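Long-range contact in putative methyl-accepting chemotaxis protein (Salmonella enterica subsp. enterica serovar Typhimurium str. LT2, PDB 6DB1), which probably senses chemical stimuli through this N-terminal ligand-binding domain, as part of a chemoreceptor that steers bacterial chemotaxis: residues A[60-71]-A[87-98]. Numbering follows the deposited sequence. Where two conformers were deposited one is given.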
# COMPACT_ATOMS: atom_id res chain seq x y z
N LEU A 60 -13.42 2.78 -4.53
CA LEU A 60 -13.93 1.46 -4.88
C LEU A 60 -13.69 1.22 -6.37
O LEU A 60 -13.15 0.19 -6.77
CB LEU A 60 -15.41 1.37 -4.52
CG LEU A 60 -16.11 0.04 -4.82
CD1 LEU A 60 -17.31 -0.15 -3.91
CD2 LEU A 60 -16.54 -0.07 -6.28
N GLU A 61 -14.05 2.22 -7.18
CA GLU A 61 -13.87 2.12 -8.61
C GLU A 61 -12.37 2.00 -8.95
O GLU A 61 -12.01 1.25 -9.87
CB GLU A 61 -14.53 3.29 -9.33
CG GLU A 61 -15.53 2.85 -10.37
CD GLU A 61 -14.93 1.96 -11.44
OE1 GLU A 61 -15.68 1.13 -12.00
OE2 GLU A 61 -13.72 2.09 -11.72
N ASN A 62 -11.50 2.70 -8.23
CA ASN A 62 -10.04 2.63 -8.49
C ASN A 62 -9.51 1.23 -8.11
O ASN A 62 -8.61 0.70 -8.78
CB ASN A 62 -9.26 3.73 -7.77
CG ASN A 62 -9.42 5.10 -8.39
OD1 ASN A 62 -9.85 5.24 -9.53
ND2 ASN A 62 -9.02 6.13 -7.66
N MSE A 63 -10.07 0.64 -7.05
CA MSE A 63 -9.67 -0.69 -6.58
C MSE A 63 -10.06 -1.73 -7.61
O MSE A 63 -9.31 -2.68 -7.87
CB MSE A 63 -10.38 -0.91 -5.25
CG MSE A 63 -9.76 -2.00 -4.37
SE MSE A 63 -10.69 -2.05 -2.63
CE MSE A 63 -10.39 -3.97 -2.27
N ARG A 64 -11.23 -1.55 -8.20
CA ARG A 64 -11.76 -2.45 -9.23
C ARG A 64 -10.89 -2.31 -10.49
O ARG A 64 -10.56 -3.32 -11.13
CB ARG A 64 -13.22 -2.11 -9.53
CG ARG A 64 -13.90 -3.08 -10.48
CD ARG A 64 -15.26 -2.58 -10.94
NE ARG A 64 -16.17 -2.25 -9.85
CZ ARG A 64 -16.90 -3.13 -9.16
NH1 ARG A 64 -16.74 -4.43 -9.33
NH2 ARG A 64 -17.81 -2.71 -8.29
N GLN A 65 -10.55 -1.08 -10.87
CA GLN A 65 -9.70 -0.84 -12.05
C GLN A 65 -8.31 -1.45 -11.82
O GLN A 65 -7.72 -1.97 -12.76
CB GLN A 65 -9.57 0.65 -12.37
CG GLN A 65 -8.59 0.95 -13.50
CD GLN A 65 -8.96 0.27 -14.80
OE1 GLN A 65 -10.13 0.08 -15.11
NE2 GLN A 65 -7.95 -0.08 -15.58
N LYS A 66 -7.77 -1.36 -10.61
CA LYS A 66 -6.44 -1.91 -10.36
C LYS A 66 -6.48 -3.44 -10.39
O LYS A 66 -5.55 -4.03 -10.83
CB LYS A 66 -5.84 -1.33 -9.08
CG LYS A 66 -5.45 0.13 -9.23
CD LYS A 66 -4.49 0.36 -10.37
CE LYS A 66 -4.13 1.82 -10.57
NZ LYS A 66 -3.28 1.97 -11.77
N LEU A 67 -7.57 -4.07 -9.96
CA LEU A 67 -7.68 -5.52 -10.06
C LEU A 67 -7.68 -5.92 -11.54
O LEU A 67 -7.05 -6.88 -11.92
CB LEU A 67 -8.95 -6.01 -9.37
CG LEU A 67 -9.27 -7.49 -9.53
CD1 LEU A 67 -8.19 -8.36 -8.90
CD2 LEU A 67 -10.64 -7.83 -8.94
N GLU A 68 -8.43 -5.20 -12.37
CA GLU A 68 -8.49 -5.54 -13.78
C GLU A 68 -7.09 -5.43 -14.40
O GLU A 68 -6.69 -6.28 -15.16
CB GLU A 68 -9.48 -4.64 -14.52
CG GLU A 68 -10.93 -4.99 -14.25
CD GLU A 68 -11.27 -6.46 -14.39
OE1 GLU A 68 -11.34 -7.14 -13.36
OE2 GLU A 68 -11.44 -6.92 -15.54
N GLU A 69 -6.35 -4.40 -14.03
CA GLU A 69 -5.00 -4.18 -14.54
C GLU A 69 -4.07 -5.29 -14.03
O GLU A 69 -3.18 -5.78 -14.77
CB GLU A 69 -4.54 -2.80 -14.08
CG GLU A 69 -3.64 -2.07 -15.05
CD GLU A 69 -3.09 -0.77 -14.49
OE1 GLU A 69 -1.92 -0.46 -14.80
OE2 GLU A 69 -3.82 -0.08 -13.72
N MSE A 70 -4.30 -5.74 -12.79
CA MSE A 70 -3.45 -6.81 -12.24
C MSE A 70 -3.68 -8.07 -13.00
O MSE A 70 -2.71 -8.76 -13.35
CB MSE A 70 -3.70 -7.07 -10.75
CG MSE A 70 -2.56 -7.89 -10.11
SE MSE A 70 -0.94 -6.80 -9.83
CE MSE A 70 0.16 -8.26 -9.12
N LYS A 71 -4.95 -8.37 -13.29
CA LYS A 71 -5.32 -9.59 -14.04
C LYS A 71 -4.69 -9.61 -15.44
O LYS A 71 -4.23 -10.66 -15.92
CB LYS A 71 -6.84 -9.69 -14.21
CG LYS A 71 -7.61 -10.11 -12.96
CD LYS A 71 -9.09 -10.06 -13.16
CE LYS A 71 -9.83 -10.75 -12.05
NZ LYS A 71 -11.27 -10.42 -12.09
N LEU A 87 -4.93 -12.50 -6.96
CA LEU A 87 -6.13 -12.09 -7.71
C LEU A 87 -7.41 -12.59 -7.03
O LEU A 87 -8.40 -11.87 -6.99
CB LEU A 87 -6.03 -12.62 -9.14
CG LEU A 87 -4.84 -12.11 -9.96
CD1 LEU A 87 -4.77 -12.80 -11.31
CD2 LEU A 87 -4.91 -10.61 -10.13
N SER A 88 -7.40 -13.81 -6.50
CA SER A 88 -8.62 -14.33 -5.86
C SER A 88 -8.92 -13.61 -4.55
O SER A 88 -10.07 -13.32 -4.28
CB SER A 88 -8.53 -15.80 -5.64
OG SER A 88 -8.57 -16.47 -6.88
N ASN A 89 -7.91 -13.33 -3.75
CA ASN A 89 -8.13 -12.64 -2.47
C ASN A 89 -8.47 -11.17 -2.73
O ASN A 89 -9.29 -10.57 -2.00
CB ASN A 89 -6.94 -12.83 -1.52
CG ASN A 89 -6.84 -14.26 -1.02
OD1 ASN A 89 -7.78 -15.03 -1.19
ND2 ASN A 89 -5.74 -14.60 -0.38
N TRP A 90 -7.88 -10.58 -3.77
CA TRP A 90 -8.18 -9.20 -4.12
C TRP A 90 -9.65 -9.12 -4.54
O TRP A 90 -10.41 -8.28 -4.06
CB TRP A 90 -7.29 -8.74 -5.28
CG TRP A 90 -7.25 -7.28 -5.58
CD1 TRP A 90 -8.24 -6.36 -5.44
CD2 TRP A 90 -6.19 -6.60 -6.27
NE1 TRP A 90 -7.83 -5.14 -5.90
CE2 TRP A 90 -6.57 -5.26 -6.42
CE3 TRP A 90 -4.92 -6.99 -6.70
CZ2 TRP A 90 -5.75 -4.32 -7.03
CZ3 TRP A 90 -4.09 -6.06 -7.29
CH2 TRP A 90 -4.52 -4.74 -7.47
N GLN A 91 -10.04 -10.02 -5.45
CA GLN A 91 -11.42 -10.05 -5.99
C GLN A 91 -12.43 -10.33 -4.86
O GLN A 91 -13.52 -9.76 -4.85
CB GLN A 91 -11.55 -11.05 -7.14
CG GLN A 91 -12.97 -11.15 -7.68
CD GLN A 91 -13.04 -11.81 -9.04
OE1 GLN A 91 -12.14 -11.67 -9.87
NE2 GLN A 91 -14.14 -12.50 -9.30
N ALA A 92 -12.08 -11.19 -3.91
CA ALA A 92 -12.98 -11.49 -2.81
C ALA A 92 -13.15 -10.24 -1.93
O ALA A 92 -14.27 -9.88 -1.57
CB ALA A 92 -12.46 -12.67 -2.02
N LEU A 93 -12.04 -9.61 -1.57
CA LEU A 93 -12.07 -8.43 -0.73
C LEU A 93 -13.03 -7.39 -1.31
O LEU A 93 -13.79 -6.76 -0.58
CB LEU A 93 -10.64 -7.89 -0.61
CG LEU A 93 -10.49 -6.55 0.11
CD1 LEU A 93 -11.15 -6.57 1.48
CD2 LEU A 93 -9.01 -6.20 0.23
N LEU A 94 -13.00 -7.28 -2.63
CA LEU A 94 -13.79 -6.30 -3.34
C LEU A 94 -15.26 -6.72 -3.44
O LEU A 94 -16.15 -5.94 -3.09
CB LEU A 94 -13.20 -6.14 -4.75
CG LEU A 94 -13.98 -5.23 -5.71
CD1 LEU A 94 -13.94 -3.77 -5.26
CD2 LEU A 94 -13.42 -5.36 -7.12
N GLU A 95 -15.52 -7.93 -3.93
CA GLU A 95 -16.92 -8.34 -4.18
C GLU A 95 -17.66 -8.76 -2.91
O GLU A 95 -18.89 -8.73 -2.92
CB GLU A 95 -16.97 -9.47 -5.21
CG GLU A 95 -16.74 -8.98 -6.62
CD GLU A 95 -16.28 -10.04 -7.60
OE1 GLU A 95 -15.70 -9.65 -8.64
OE2 GLU A 95 -16.49 -11.25 -7.33
N LYS A 96 -16.95 -9.12 -1.84
CA LYS A 96 -17.62 -9.59 -0.62
C LYS A 96 -17.40 -8.62 0.55
O LYS A 96 -18.17 -8.67 1.51
CB LYS A 96 -17.10 -10.98 -0.22
CG LYS A 96 -17.33 -12.09 -1.24
CD LYS A 96 -16.73 -13.41 -0.80
CE LYS A 96 -16.92 -14.52 -1.81
NZ LYS A 96 -16.31 -15.79 -1.34
N GLY A 97 -16.37 -7.78 0.51
CA GLY A 97 -16.12 -6.88 1.62
C GLY A 97 -16.51 -5.45 1.30
O GLY A 97 -17.44 -4.89 1.89
N VAL A 98 -15.83 -4.89 0.31
CA VAL A 98 -15.93 -3.50 -0.09
C VAL A 98 -17.29 -3.15 -0.71
O VAL A 98 -17.90 -2.15 -0.32
CB VAL A 98 -14.80 -3.17 -1.08
CG1 VAL A 98 -15.05 -1.86 -1.82
CG2 VAL A 98 -13.46 -3.15 -0.37
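Leu-67 lies over one face of the Trp-90 indole: its CD1 stands 3.9 Å from the centroid of the five-membered ring and 23° off the ring normal, a CH-pi contact. With CG anti to the backbone N, Leu-67 sends its other methyl, CD2, to the backbone and CB of Gln-91 and to CD2 of Leu-94; the whole side chain is the knob in a hole formed by Leu-87, Trp-90, Gln-91 and Leu-94. Farther along the indole, Met-70 passes the benzo end, where its CB is 3.6 Å from Trp-90 CZ3. The selenium of this selenomethionine lies at the ring edge in a Met-aromatic contact. The axes of the two short segments come within 10.5 Å of each other at closest approach, their N-to-C directions differ by 157°, and knobs-into-holes packing joins the second and third helices of an antiparallel four-helix bundle, the fold of many chemoreceptor sensor domains. Phe-128 of helix 110-144 meets Trp-90 edge-to-face, extending the aromatic packing into the bundle. Met-63, also a selenomethionine, has two conformers; in the one given, its extended chain carries CE to Leu-93 CG, and SE and CE both touch Val-98 CG2, contacts that are therefore less certain. In the reverse direction, Leu-94 inserts among Leu-60, Met-63, Arg-64 and Leu-67. At the polar margin, the extended Lys-71 chain brings NZ to 2.7 Å from Gln-91 OE1, a hydrogen bond whose donor is tilted 32° from the carbonyl plane. The same ammonium forms a longer salt bridge to Glu-68 OE1 at 3.5 Å, while Gln-91 NE2 donates a weak hydrogen bond to Glu-95 OE2.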